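Local coordinates for CocE/NonD family hydrolase (Staphylococcus aureus subsp. aureus COL, PDB 3III), which is probably a serine hydrolase of the alpha/beta-hydrolase type, related to cocaine esterase and X-Pro dipeptidyl-peptidases, whose natural substrate is not established, at residues 354-366 against 546-560. Numbering follows the deposited sequence.
Sequences LPNAEYTPLYLNA and TGGKYDSQLIIPIVN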
# COMPACT_ATOMS: atom_id res chain seq x y z
N LEU A 354 -6.78 -12.03 12.17
CA LEU A 354 -8.08 -12.47 12.71
C LEU A 354 -7.94 -13.44 13.87
O LEU A 354 -7.25 -14.46 13.78
CB LEU A 354 -8.96 -13.08 11.62
CG LEU A 354 -9.88 -12.13 10.85
CD1 LEU A 354 -9.21 -10.88 10.43
CD2 LEU A 354 -10.56 -12.82 9.68
N PRO A 355 -8.61 -13.13 14.99
CA PRO A 355 -8.38 -13.98 16.16
C PRO A 355 -8.90 -15.40 15.99
O PRO A 355 -8.41 -16.27 16.64
CB PRO A 355 -9.15 -13.28 17.28
CG PRO A 355 -9.97 -12.31 16.65
CD PRO A 355 -9.48 -12.00 15.30
N ASN A 356 -9.84 -15.64 15.09
CA ASN A 356 -10.25 -17.00 14.83
C ASN A 356 -9.52 -17.74 13.67
O ASN A 356 -10.00 -18.78 13.20
CB ASN A 356 -11.75 -17.05 14.62
CG ASN A 356 -12.18 -16.29 13.39
OD1 ASN A 356 -11.57 -15.25 13.03
ND2 ASN A 356 -13.24 -16.78 12.74
N ALA A 357 -8.36 -17.25 13.23
CA ALA A 357 -7.71 -17.88 12.08
C ALA A 357 -7.14 -19.22 12.54
O ALA A 357 -6.60 -19.30 13.63
CB ALA A 357 -6.61 -16.97 11.47
N GLU A 358 -7.32 -20.28 11.74
CA GLU A 358 -6.72 -21.60 12.00
C GLU A 358 -5.71 -21.85 10.93
O GLU A 358 -6.07 -22.06 9.78
CB GLU A 358 -7.78 -22.71 11.98
CG GLU A 358 -8.84 -22.51 13.02
CD GLU A 358 -9.66 -23.78 13.37
OE1 GLU A 358 -10.89 -23.63 13.62
OE2 GLU A 358 -9.07 -24.91 13.40
N TYR A 359 -4.45 -21.75 11.29
CA TYR A 359 -3.38 -21.79 10.30
C TYR A 359 -3.19 -23.27 9.94
O TYR A 359 -2.77 -24.03 10.80
CB TYR A 359 -2.11 -21.13 10.84
CG TYR A 359 -2.33 -19.65 11.07
CD1 TYR A 359 -2.56 -18.80 10.00
CD2 TYR A 359 -2.37 -19.12 12.36
CE1 TYR A 359 -2.81 -17.44 10.18
CE2 TYR A 359 -2.58 -17.77 12.58
CZ TYR A 359 -2.81 -16.93 11.48
OH TYR A 359 -3.05 -15.58 11.67
N THR A 360 -3.48 -23.65 8.69
CA THR A 360 -3.69 -25.05 8.35
C THR A 360 -2.72 -25.40 7.23
O THR A 360 -2.67 -24.71 6.22
CB THR A 360 -5.10 -25.31 7.90
OG1 THR A 360 -5.99 -24.82 8.92
CG2 THR A 360 -5.40 -26.80 7.65
N PRO A 361 -1.90 -26.45 7.43
CA PRO A 361 -0.97 -26.78 6.36
C PRO A 361 -1.63 -27.61 5.29
O PRO A 361 -2.43 -28.50 5.60
CB PRO A 361 0.09 -27.63 7.09
CG PRO A 361 -0.57 -28.16 8.30
CD PRO A 361 -1.73 -27.29 8.62
N LEU A 362 -1.29 -27.34 4.05
CA LEU A 362 -1.54 -28.24 2.93
C LEU A 362 -0.18 -28.65 2.31
O LEU A 362 0.59 -27.79 1.83
CB LEU A 362 -2.42 -27.57 1.90
CG LEU A 362 -3.89 -27.33 2.29
CD1 LEU A 362 -4.56 -26.42 1.18
CD2 LEU A 362 -4.61 -28.66 2.46
N TYR A 363 0.13 -29.94 2.33
CA TYR A 363 1.43 -30.45 1.89
C TYR A 363 1.50 -30.66 0.38
O TYR A 363 0.57 -31.19 -0.21
CB TYR A 363 1.77 -31.74 2.63
CG TYR A 363 1.78 -31.55 4.13
CD1 TYR A 363 2.90 -31.06 4.77
CD2 TYR A 363 0.65 -31.81 4.89
CE1 TYR A 363 2.90 -30.86 6.17
CE2 TYR A 363 0.65 -31.61 6.25
CZ TYR A 363 1.76 -31.14 6.88
OH TYR A 363 1.75 -30.96 8.24
N LEU A 364 2.59 -30.18 -0.23
CA LEU A 364 2.78 -30.27 -1.68
C LEU A 364 3.28 -31.65 -2.04
O LEU A 364 4.09 -32.21 -1.31
CB LEU A 364 3.87 -29.30 -2.14
CG LEU A 364 3.48 -27.87 -2.40
CD1 LEU A 364 2.97 -27.21 -1.15
CD2 LEU A 364 4.69 -27.17 -3.00
N ASN A 365 2.82 -32.17 -3.19
CA ASN A 365 3.32 -33.42 -3.74
C ASN A 365 3.79 -33.11 -5.18
O ASN A 365 2.95 -32.84 -6.05
CB ASN A 365 2.21 -34.49 -3.76
CG ASN A 365 2.70 -35.83 -4.27
OD1 ASN A 365 3.80 -35.91 -4.78
ND2 ASN A 365 1.94 -36.90 -4.04
N ALA A 366 5.10 -33.18 -5.44
CA ALA A 366 5.72 -32.87 -6.76
C ALA A 366 5.32 -33.85 -7.90
O ALA A 366 5.37 -33.47 -9.09
CB ALA A 366 7.30 -32.83 -6.65
N THR A 546 9.59 -32.33 -2.50
CA THR A 546 8.44 -32.54 -1.63
C THR A 546 8.50 -33.94 -1.06
O THR A 546 9.10 -34.87 -1.67
CB THR A 546 7.16 -32.41 -2.43
OG1 THR A 546 7.10 -33.44 -3.42
CG2 THR A 546 7.07 -31.00 -3.09
N GLY A 547 7.89 -34.11 0.12
CA GLY A 547 7.75 -35.44 0.72
C GLY A 547 8.92 -35.81 1.61
O GLY A 547 10.03 -35.31 1.46
N GLY A 548 8.67 -36.75 2.53
CA GLY A 548 9.73 -37.22 3.45
C GLY A 548 10.22 -36.06 4.30
O GLY A 548 9.42 -35.28 4.78
N LYS A 549 11.54 -35.88 4.43
CA LYS A 549 12.08 -34.71 5.14
C LYS A 549 11.79 -33.38 4.46
O LYS A 549 11.92 -32.33 5.08
CB LYS A 549 13.60 -34.84 5.34
CG LYS A 549 14.45 -34.83 4.05
CD LYS A 549 15.98 -34.90 4.36
CE LYS A 549 16.67 -36.08 3.64
NZ LYS A 549 17.93 -36.61 4.32
N TYR A 550 11.39 -33.41 3.19
CA TYR A 550 11.18 -32.16 2.44
C TYR A 550 9.72 -31.73 2.61
O TYR A 550 8.95 -31.86 1.68
CB TYR A 550 11.51 -32.35 0.95
CG TYR A 550 12.92 -32.80 0.75
CD1 TYR A 550 13.97 -32.06 1.26
CD2 TYR A 550 13.22 -33.97 0.07
CE1 TYR A 550 15.28 -32.46 1.10
CE2 TYR A 550 14.53 -34.39 -0.09
CZ TYR A 550 15.56 -33.60 0.44
OH TYR A 550 16.88 -33.94 0.34
N ASP A 551 9.38 -31.21 3.78
CA ASP A 551 7.98 -30.90 4.15
C ASP A 551 7.49 -29.59 3.54
O ASP A 551 7.01 -28.70 4.22
CB ASP A 551 7.79 -30.91 5.67
CG ASP A 551 8.59 -29.82 6.39
OD1 ASP A 551 9.54 -29.22 5.81
OD2 ASP A 551 8.24 -29.53 7.54
N SER A 552 7.60 -29.50 2.23
CA SER A 552 7.06 -28.39 1.49
C SER A 552 5.56 -28.34 1.74
O SER A 552 4.88 -29.34 1.63
CB SER A 552 7.36 -28.59 0.00
OG SER A 552 8.76 -28.54 -0.17
N GLN A 553 5.06 -27.17 2.10
CA GLN A 553 3.65 -27.02 2.48
C GLN A 553 3.26 -25.56 2.34
O GLN A 553 4.15 -24.69 2.39
CB GLN A 553 3.50 -27.43 3.93
CG GLN A 553 4.37 -26.60 4.87
CD GLN A 553 4.34 -27.16 6.26
OE1 GLN A 553 3.46 -26.81 7.07
NE2 GLN A 553 5.29 -28.02 6.56
N LEU A 554 1.95 -25.34 2.18
CA LEU A 554 1.33 -24.03 2.19
C LEU A 554 0.51 -23.87 3.47
O LEU A 554 -0.35 -24.67 3.75
CB LEU A 554 0.46 -23.83 0.94
CG LEU A 554 -0.25 -22.46 0.86
CD1 LEU A 554 0.73 -21.26 0.55
CD2 LEU A 554 -1.39 -22.66 -0.16
N ILE A 555 0.83 -22.88 4.30
CA ILE A 555 0.03 -22.57 5.47
C ILE A 555 -1.09 -21.58 5.03
O ILE A 555 -0.78 -20.52 4.52
CB ILE A 555 0.86 -21.91 6.57
CG1 ILE A 555 2.03 -22.79 7.02
CG2 ILE A 555 -0.01 -21.52 7.78
CD1 ILE A 555 1.63 -24.10 7.57
N ILE A 556 -2.34 -21.94 5.26
CA ILE A 556 -3.47 -21.13 4.86
C ILE A 556 -4.27 -20.67 6.08
O ILE A 556 -4.44 -21.42 7.03
CB ILE A 556 -4.38 -21.85 3.86
CG1 ILE A 556 -5.03 -23.11 4.46
CG2 ILE A 556 -3.63 -22.10 2.57
CD1 ILE A 556 -6.06 -23.73 3.50
N PRO A 557 -4.75 -19.41 6.08
CA PRO A 557 -5.44 -18.82 7.24
C PRO A 557 -6.94 -19.02 7.15
O PRO A 557 -7.68 -18.16 6.63
CB PRO A 557 -5.12 -17.32 7.09
CG PRO A 557 -4.97 -17.14 5.53
CD PRO A 557 -4.26 -18.39 5.14
N ILE A 558 -7.41 -20.16 7.64
CA ILE A 558 -8.82 -20.50 7.52
C ILE A 558 -9.57 -19.74 8.62
O ILE A 558 -9.22 -19.82 9.83
CB ILE A 558 -9.09 -22.03 7.67
CG1 ILE A 558 -8.35 -22.82 6.59
CG2 ILE A 558 -10.64 -22.30 7.63
CD1 ILE A 558 -8.61 -24.23 6.55
N VAL A 559 -10.59 -19.01 8.21
CA VAL A 559 -11.42 -18.25 9.16
C VAL A 559 -12.93 -18.53 9.00
O VAL A 559 -13.34 -19.05 8.01
CB VAL A 559 -11.12 -16.74 9.01
CG1 VAL A 559 -9.70 -16.43 9.35
CG2 VAL A 559 -11.40 -16.24 7.63
N ASN A 560 -13.74 -18.10 9.94
CA ASN A 560 -15.23 -18.00 9.71
C ASN A 560 -15.97 -19.33 9.37
O ASN A 560 -15.48 -20.40 9.74
CB ASN A 560 -15.56 -16.99 8.60
CG ASN A 560 -15.05 -15.58 8.92
OD1 ASN A 560 -15.08 -15.16 10.09
ND2 ASN A 560 -14.61 -14.81 7.85
O HOH W 1 5.48 -32.01 0.89
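E358, T360 and L362 pair with I558, I556 and L554 through two backbone hydrogen bonds each, which zips strands 358-365 and 553-559 together antiparallel. The ladder starts with E358 N donating to I558 O (2.7 Å) and ends with L364 N donating to S552 O. The carbonyl oxygen of E358 is gripped twice: T360 OG1 (2.9 Å) and I558 N reach it from opposite faces of its plane. With OG1 beside its own backbone N (chi1 -53°), T360 also lays that oxygen against I558 CD1, 3.6 Å away.

Beyond the ladder the segments part, and a water bridges them, donating to L364 O and S552 O and accepting from G547 N. Further on, A366 N donates to T546 OG1 at 2.9 Å.

Side chains alternate between the two faces. On one, Y359 puts CB on I555 CG2 (3.7 Å), while its ring atom CE1 meets P557 CB, the two side chains crossing at about a right angle; P361 CB touches I555 CD1. Next in line, Y363 and Q553 run side by side, ring and amide planes 62° apart; Q553 NE2 donates to D551 O (3.0 Å), close to the amide plane, which helps hold the amide's rotation. On the other, L362 CD1 meets I556 CD1, and L371 packs on L362, L411 on L554 and L405 on I556. At the far end V559 CG1 touches both L354 CD2 (3.7 Å) and A357 CB.

This is a regular antiparallel beta ladder, joining the chain's last strand to one nearly 190 residues earlier within the beta-sandwich, jelly-roll-like C-terminal domain characteristic of the CocE/X-Pro dipeptidyl-peptidase family.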